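Local coordinates for protein synthesis inhibitor I (Hordeum vulgare, PDB 4FBC) that belongs to the plant ribosome-inactivating proteins, inhibitors of protein synthesis, and holds adenosine monophosphate in a pocket of its fold, at residues G117-R120 and D121-G124; A26-A29 and T30-A33; N131-G135 and R136-A140. The protein carries 3 engineered substitutions. One frame throughout, in Å; residues are numbered along the deposited sequence.

Interaction 1 of 3, residues G117-R120 and D121-G124; sequences GTYR and DLLG. With AMP (adenosine monophosphate), chain E.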
loop_
_atom_site.group_PDB
_atom_site.type_symbol
_atom_site.label_atom_id
_atom_site.label_comp_id
_atom_site.label_asym_id
_atom_site.label_seq_id
_atom_site.Cartn_x
_atom_site.Cartn_y
_atom_site.Cartn_z
ATOM N N GLY A 117 -12.450 -0.730 4.087
ATOM C CA GLY A 117 -11.227 -1.063 3.372
ATOM C C GLY A 117 -10.322 -2.106 4.004
ATOM O O GLY A 117 -9.204 -2.320 3.535
ATOM N N THR A 118 -10.781 -2.762 5.065
ATOM C CA THR A 118 -9.986 -3.839 5.658
ATOM C C THR A 118 -10.310 -5.135 4.931
ATOM O O THR A 118 -11.376 -5.259 4.332
ATOM C CB THR A 118 -10.257 -4.018 7.173
ATOM O OG1 THR A 118 -11.537 -4.626 7.370
ATOM C CG2 THR A 118 -10.207 -2.679 7.899
ATOM N N TYR A 119 -9.409 -6.109 4.985
ATOM C CA TYR A 119 -9.682 -7.373 4.316
ATOM C C TYR A 119 -10.851 -8.132 4.954
ATOM O O TYR A 119 -11.548 -8.885 4.274
ATOM C CB TYR A 119 -8.416 -8.233 4.206
ATOM C CG TYR A 119 -7.375 -7.584 3.327
ATOM C CD1 TYR A 119 -7.675 -7.230 2.015
ATOM C CD2 TYR A 119 -6.103 -7.300 3.812
ATOM C CE1 TYR A 119 -6.738 -6.624 1.209
ATOM C CE2 TYR A 119 -5.148 -6.695 3.007
ATOM C CZ TYR A 119 -5.477 -6.360 1.709
ATOM O OH TYR A 119 -4.545 -5.757 0.898
ATOM N N ARG A 120 -11.087 -7.920 6.247
ATOM C CA ARG A 120 -12.297 -8.477 6.850
ATOM C C ARG A 120 -13.550 -7.874 6.213
ATOM O O ARG A 120 -14.500 -8.596 5.891
ATOM C CB ARG A 120 -12.346 -8.273 8.363
ATOM C CG ARG A 120 -13.616 -8.896 8.945
ATOM C CD ARG A 120 -13.890 -8.505 10.386
ATOM N NE ARG A 120 -15.063 -9.215 10.899
ATOM C CZ ARG A 120 -16.311 -8.753 10.842
ATOM N NH1 ARG A 120 -16.566 -7.564 10.305
ATOM N NH2 ARG A 120 -17.307 -9.481 11.334
ATOM N N ASP A 121 -13.548 -6.555 6.029
ATOM C CA ASP A 121 -14.649 -5.877 5.344
ATOM C C ASP A 121 -14.832 -6.404 3.921
ATOM O O ASP A 121 -15.950 -6.662 3.483
ATOM C CB ASP A 121 -14.407 -4.362 5.274
ATOM C CG ASP A 121 -14.328 -3.704 6.638
ATOM O OD1 ASP A 121 -14.912 -4.238 7.609
ATOM O OD2 ASP A 121 -13.683 -2.636 6.733
ATOM N N LEU A 122 -13.719 -6.553 3.203
ATOM C CA LEU A 122 -13.740 -6.860 1.773
ATOM C C LEU A 122 -13.970 -8.333 1.432
ATOM O O LEU A 122 -14.649 -8.651 0.453
ATOM C CB LEU A 122 -12.430 -6.387 1.130
ATOM C CG LEU A 122 -12.194 -4.883 1.210
ATOM C CD1 LEU A 122 -10.762 -4.572 0.858
ATOM C CD2 LEU A 122 -13.126 -4.160 0.262
ATOM N N LEU A 123 -13.414 -9.228 2.242
ATOM C CA LEU A 123 -13.456 -10.660 1.958
ATOM C C LEU A 123 -14.243 -11.456 3.000
ATOM O O LEU A 123 -14.648 -12.591 2.738
ATOM C CB LEU A 123 -12.032 -11.210 1.886
ATOM C CG LEU A 123 -11.109 -10.471 0.916
ATOM C CD1 LEU A 123 -9.688 -10.982 1.034
ATOM C CD2 LEU A 123 -11.624 -10.612 -0.503
ATOM N N GLY A 124 -14.443 -10.867 4.178
ATOM C CA GLY A 124 -15.062 -11.566 5.295
ATOM C C GLY A 124 -14.044 -12.008 6.336
ATOM O O GLY A 124 -14.372 -12.144 7.516
HETATM P P AMP E . -5.810 -1.781 11.561
HETATM O O1P AMP E . -7.228 -2.187 11.212
HETATM O O2P AMP E . -5.201 -2.329 12.835
HETATM O O3P AMP E . -5.700 -0.270 11.559
HETATM O "O5'" AMP E . -4.848 -2.098 10.328
HETATM C "C5'" AMP E . -4.051 -3.275 10.297
HETATM C "C4'" AMP E . -3.344 -3.419 8.972
HETATM O "O4'" AMP E . -4.320 -3.668 7.926
HETATM C "C3'" AMP E . -2.583 -2.188 8.490
HETATM O "O3'" AMP E . -1.293 -2.067 9.071
HETATM C "C2'" AMP E . -2.561 -2.370 6.978
HETATM O "O2'" AMP E . -1.537 -3.291 6.601
HETATM C "C1'" AMP E . -3.926 -3.027 6.731
HETATM N N9 AMP E . -4.973 -2.046 6.356
HETATM C C8 AMP E . -6.055 -1.716 7.099
HETATM N N7 AMP E . -6.837 -0.795 6.474
HETATM C C5 AMP E . -6.255 -0.525 5.284
HETATM C C6 AMP E . -6.553 0.348 4.117
HETATM N N6 AMP E . -7.659 1.141 4.102
HETATM N N1 AMP E . -5.684 0.323 3.068
HETATM C C2 AMP E . -4.580 -0.456 3.077
HETATM N N3 AMP E . -4.253 -1.276 4.095
HETATM C C4 AMP E . -5.037 -1.359 5.206
#
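T118 and D121 face each other across the first turn of helix 119-123 and form a capping box. T118 is the N-cap. Its OG1 accepts the backbone N-H of D121 at 3.1 Å from D121 N, and the bond is nearly straight (165°). The hydroxyl can do this because OG1 stands between the backbone N and the carbonyl carbon (chi1 73°), which turns it over the open end of the helix. The return half of the box is weaker. D121 bends its carboxylate back beside its own backbone N, and OD2 takes the N-H of T118 in a weak bond, 3.3 Å from T118 N. The two side chains cross at a slant, with OD2 also 3.0 Å from T118 OG1. The box thus provides acceptors for two N-H groups at the start of the helix.

Main-chain bonds then carry the short helix. L122 N donates to T118 O at 2.9 Å, and L123 N donates to Y119 O. A weak bond from G124 N to R120 O ends the run. G124 leaves helical geometry with a positive phi (103°), a conformation common for glycine after a helix.

On the inner side the Y119 ring meets two leucines obliquely. Its CD1 lies 4.2 Å from L122 CD1 and 4.4 Å from L123 CD1. Y119 OH is hydrogen-bonded to E176 OE2. R120 extends outward, away from this apolar side. Before the cap, G117 belongs to the adenosine monophosphate pocket, and its O lies 3.8 Å from C6 of the ligand.

Y119, L122 and L123 all pack on helix 157-179, at L171 and T168. Y119 and L123 also touch L129 in the loop that leads to strand 134-135.

Interaction 2 of 3, residues A26-A29 and T30-A33; sequences ADYA and TFIA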
loop_
_atom_site.group_PDB
_atom_site.type_symbol
_atom_site.label_atom_id
_atom_site.label_comp_id
_atom_site.label_asym_id
_atom_site.label_seq_id
_atom_site.Cartn_x
_atom_site.Cartn_y
_atom_site.Cartn_z
ATOM N N ALA A 26 8.851 -4.293 -16.179
ATOM C CA ALA A 26 9.897 -3.386 -15.741
ATOM C C ALA A 26 9.319 -2.038 -15.324
ATOM O O ALA A 26 9.750 -1.453 -14.335
ATOM C CB ALA A 26 10.933 -3.197 -16.838
ATOM N N ASP A 27 8.366 -1.535 -16.103
ATOM C CA ASP A 27 7.727 -0.265 -15.788
ATOM C C ASP A 27 6.889 -0.360 -14.509
ATOM O O ASP A 27 6.788 0.611 -13.754
ATOM C CB ASP A 27 6.856 0.220 -16.956
ATOM C CG ASP A 27 7.679 0.658 -18.161
ATOM O OD1 ASP A 27 8.923 0.634 -18.075
ATOM O OD2 ASP A 27 7.070 1.031 -19.186
ATOM N N TYR A 28 6.296 -1.523 -14.272
ATOM C CA TYR A 28 5.565 -1.726 -13.020
ATOM C C TYR A 28 6.514 -1.658 -11.826
ATOM O O TYR A 28 6.237 -0.983 -10.836
ATOM C CB TYR A 28 4.797 -3.052 -13.042
ATOM C CG TYR A 28 4.192 -3.413 -11.700
ATOM C CD1 TYR A 28 2.975 -2.873 -11.290
ATOM C CD2 TYR A 28 4.841 -4.287 -10.845
ATOM C CE1 TYR A 28 2.412 -3.217 -10.057
ATOM C CE2 TYR A 28 4.292 -4.635 -9.619
ATOM C CZ TYR A 28 3.087 -4.086 -9.229
ATOM O OH TYR A 28 2.559 -4.443 -8.008
ATOM N N ALA A 29 7.651 -2.340 -11.927
ATOM C CA ALA A 29 8.649 -2.319 -10.860
ATOM C C ALA A 29 9.139 -0.899 -10.605
ATOM O O ALA A 29 9.314 -0.487 -9.457
ATOM C CB ALA A 29 9.820 -3.237 -11.208
ATOM N N THR A 30 9.364 -0.154 -11.683
ATOM C CA THR A 30 9.798 1.239 -11.591
ATOM C C THR A 30 8.738 2.089 -10.879
ATOM O O THR A 30 9.059 2.918 -10.018
ATOM C CB THR A 30 10.067 1.816 -12.992
ATOM O OG1 THR A 30 11.191 1.137 -13.563
ATOM C CG2 THR A 30 10.367 3.298 -12.927
ATOM N N PHE A 31 7.484 1.859 -11.245
ATOM C CA PHE A 31 6.324 2.537 -10.637
ATOM C C PHE A 31 6.257 2.291 -9.121
ATOM O O PHE A 31 6.174 3.239 -8.333
ATOM C CB PHE A 31 5.061 2.083 -11.394
ATOM C CG PHE A 31 3.763 2.220 -10.633
ATOM C CD1 PHE A 31 3.168 3.463 -10.439
ATOM C CD2 PHE A 31 3.107 1.087 -10.174
ATOM C CE1 PHE A 31 1.947 3.566 -9.750
ATOM C CE2 PHE A 31 1.888 1.180 -9.490
ATOM C CZ PHE A 31 1.314 2.415 -9.287
ATOM N N ILE A 32 6.329 1.027 -8.715
ATOM C CA ILE A 32 6.325 0.680 -7.285
ATOM C C ILE A 32 7.519 1.273 -6.540
ATOM O O ILE A 32 7.364 1.845 -5.456
ATOM C CB ILE A 32 6.262 -0.846 -7.064
ATOM C CG1 ILE A 32 4.931 -1.416 -7.581
ATOM C CG2 ILE A 32 6.491 -1.212 -5.564
ATOM C CD1 ILE A 32 3.671 -0.779 -6.923
ATOM N N ALA A 33 8.717 1.148 -7.107
ATOM C CA ALA A 33 9.900 1.692 -6.446
ATOM C C ALA A 33 9.819 3.209 -6.251
ATOM O O ALA A 33 10.325 3.753 -5.263
ATOM C CB ALA A 33 11.169 1.311 -7.225
HETATM O O HOH W 1 11.013 1.020 -16.338
#
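The Y28 ring carries I32 over one face. I32 CG1 sits 3.6 Å above the ring plane, offset toward the rim on the hydroxyl side, and is 3.6 Å from Y28 CZ. This is a CH-pi contact one helical turn apart. Y28 CG is anti to the backbone N (chi1 171°), which lays the ring along helix 25-39 beneath I32. F31 CD2 approaches the same ring obliquely, 4.1 Å from Y28 CD1. The F31 ring has Y28 O at its edge, near its plane, and meets the ring of F19 on strand 16-20.

Y28 and I32 also pack against helices 157-179 and 181-190, and Y28 OH is hydrogen-bonded to M173 O. I32 N donates to Y28 O at 2.9 Å. The outer side mixes alanines with D27 and T30, which a water joins. The water is hydrogen-bonded to D27 OD1 at 2.7 Å and T30 OG1 at 2.8 Å, and it donates to the carboxylate.

The chemistry is that of an amphipathic helix. Aromatic and aliphatic groups make the buried side, while small and polar residues, the alanines A26, A29 and A33 with D27 and T30, make the exposed side, where a water bridges D27 and T30.

Interaction 3 of 3, residues N131-G135 and R136-A140; sequences NVALG and RQQLA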
loop_
_atom_site.group_PDB
_atom_site.type_symbol
_atom_site.label_atom_id
_atom_site.label_comp_id
_atom_site.label_asym_id
_atom_site.label_seq_id
_atom_site.Cartn_x
_atom_site.Cartn_y
_atom_site.Cartn_z
ATOM N N ASN A 131 -7.058 -16.386 -1.805
ATOM C CA ASN A 131 -8.112 -16.710 -2.772
ATOM C C ASN A 131 -8.251 -15.672 -3.881
ATOM O O ASN A 131 -9.005 -15.878 -4.838
ATOM C CB ASN A 131 -9.473 -16.851 -2.073
ATOM C CG ASN A 131 -9.537 -18.040 -1.130
ATOM O OD1 ASN A 131 -8.843 -19.041 -1.322
ATOM N ND2 ASN A 131 -10.379 -17.936 -0.101
ATOM N N VAL A 132 -7.541 -14.554 -3.748
ATOM C CA VAL A 132 -7.699 -13.443 -4.685
ATOM C C VAL A 132 -6.780 -13.567 -5.901
ATOM O O VAL A 132 -5.556 -13.513 -5.779
ATOM C CB VAL A 132 -7.423 -12.087 -4.002
ATOM C CG1 VAL A 132 -7.739 -10.941 -4.950
ATOM C CG2 VAL A 132 -8.240 -11.965 -2.718
ATOM N N ALA A 133 -7.377 -13.708 -7.081
ATOM C CA ALA A 133 -6.600 -13.767 -8.318
ATOM C C ALA A 133 -6.005 -12.404 -8.653
ATOM O O ALA A 133 -6.720 -11.400 -8.720
ATOM C CB ALA A 133 -7.459 -14.263 -9.468
ATOM N N LEU A 134 -4.697 -12.378 -8.871
ATOM C CA LEU A 134 -4.022 -11.160 -9.293
ATOM C C LEU A 134 -3.478 -11.375 -10.704
ATOM O O LEU A 134 -3.251 -12.517 -11.115
ATOM C CB LEU A 134 -2.889 -10.824 -8.325
ATOM C CG LEU A 134 -3.336 -10.664 -6.862
ATOM C CD1 LEU A 134 -2.158 -10.390 -5.952
ATOM C CD2 LEU A 134 -4.362 -9.569 -6.747
ATOM N N GLY A 135 -3.271 -10.286 -11.435
ATOM C CA GLY A 135 -2.741 -10.364 -12.789
ATOM C C GLY A 135 -3.095 -9.127 -13.589
ATOM O O GLY A 135 -3.804 -8.242 -13.092
ATOM N N ARG A 136 -2.622 -9.058 -14.833
ATOM C CA ARG A 136 -2.901 -7.900 -15.677
ATOM C C ARG A 136 -4.398 -7.677 -15.946
ATOM O O ARG A 136 -4.892 -6.562 -15.799
ATOM C CB ARG A 136 -2.133 -7.978 -17.002
ATOM C CG ARG A 136 -2.120 -6.654 -17.750
ATOM C CD ARG A 136 -1.487 -6.766 -19.133
ATOM N NE ARG A 136 -0.061 -7.094 -19.105
ATOM C CZ ARG A 136 0.912 -6.231 -18.818
ATOM N NH1 ARG A 136 0.621 -4.984 -18.483
ATOM N NH2 ARG A 136 2.182 -6.615 -18.851
ATOM N N GLN A 137 -5.118 -8.722 -16.350
ATOM C CA GLN A 137 -6.544 -8.558 -16.628
ATOM C C GLN A 137 -7.357 -8.224 -15.368
ATOM O O GLN A 137 -8.317 -7.450 -15.433
ATOM C CB GLN A 137 -7.131 -9.783 -17.331
ATOM C CG GLN A 137 -8.448 -9.475 -18.013
ATOM C CD GLN A 137 -8.283 -8.405 -19.075
ATOM O OE1 GLN A 137 -7.427 -8.527 -19.952
ATOM N NE2 GLN A 137 -9.072 -7.337 -18.984
ATOM N N GLN A 138 -6.976 -8.798 -14.229
ATOM C CA GLN A 138 -7.662 -8.481 -12.972
ATOM C C GLN A 138 -7.446 -7.030 -12.594
ATOM O O GLN A 138 -8.341 -6.388 -12.040
ATOM C CB GLN A 138 -7.194 -9.389 -11.826
ATOM C CG GLN A 138 -7.678 -10.828 -11.918
ATOM C CD GLN A 138 -6.916 -11.638 -12.952
ATOM O OE1 GLN A 138 -5.960 -11.151 -13.567
ATOM N NE2 GLN A 138 -7.328 -12.886 -13.139
ATOM N N LEU A 139 -6.248 -6.524 -12.873
ATOM C CA LEU A 139 -5.936 -5.120 -12.641
ATOM C C LEU A 139 -6.783 -4.239 -13.544
ATOM O O LEU A 139 -7.427 -3.295 -13.081
ATOM C CB LEU A 139 -4.444 -4.861 -12.874
ATOM C CG LEU A 139 -3.974 -3.410 -12.794
ATOM C CD1 LEU A 139 -4.227 -2.860 -11.403
ATOM C CD2 LEU A 139 -2.489 -3.280 -13.144
ATOM N N ALA A 140 -6.801 -4.566 -14.834
ATOM C CA ALA A 140 -7.587 -3.809 -15.797
ATOM C C ALA A 140 -9.084 -3.881 -15.489
ATOM O O ALA A 140 -9.781 -2.884 -15.602
ATOM C CB ALA A 140 -7.310 -4.299 -17.225
#
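G135 O accepts the backbone N-H of L139, 3.0 Å from L139 N, in the first turn of helix 136-147. The motif is a strand-to-helix junction, with G135 at the N-cap position. The chain runs extended from V132 to G135, and residues 134-135 form a weakly bonded strand that pairs antiparallel with 200-201. At R136 it turns directly into the helix. G135 has a positive phi (158°) and an almost fully extended psi, a backbone conformation that suits a glycine. The next helical bond, A140 N to R136 O, follows at 2.9 Å.

Q138 makes the main side-chain contact. It points toward the extended segment and folds back over it. CG is beside the backbone N (chi1 -72°), and a second bend (chi2 76°) brings the amide alongside A133, L134 and G135. The CG methylene lies 3.4 Å from A133 O. The amide nitrogen NE2 is 3.9 Å from A133 CB, so this end of the group rests on a methyl. L139 and R136 leave the helix in other directions. L139 CB touches G135 O, and its side chain packs on L170 of helix 157-179 and on V21. The R136 chain stretches away and bends at chi3. Its NH1 is hydrogen-bonded to V21 O and A23 O, and NH2 to H192 O. These bonds tie the start of the helix to two other loops.

L134 points away from the junction into the interior, where it packs on M173, F186 and L190. On the opposite flank, the amide oxygen of Q138 comes close to the glycine, with Q138 OE1 3.4 Å from G135 CA.

All three contacts are local, and each mixes buried with exposed residues. Each sends apolar side chains to helix 157-179, which all three touch. Interactions 1 and 3 are neighbours in the chain and touch, with L123 CD1 4.1 Å from V132 CG2. Interaction 2 touches neither, and it lies across the centre of the chain from interaction 1. The chemistry differs with place. Interaction 1 starts a helix with side-chain caps and reaches the adenosine monophosphate pocket through G117. Interaction 3 also starts a helix, but its N-cap is a glycine. Interaction 2 lies within a continuing helix, with aromatic packing inside and water outside.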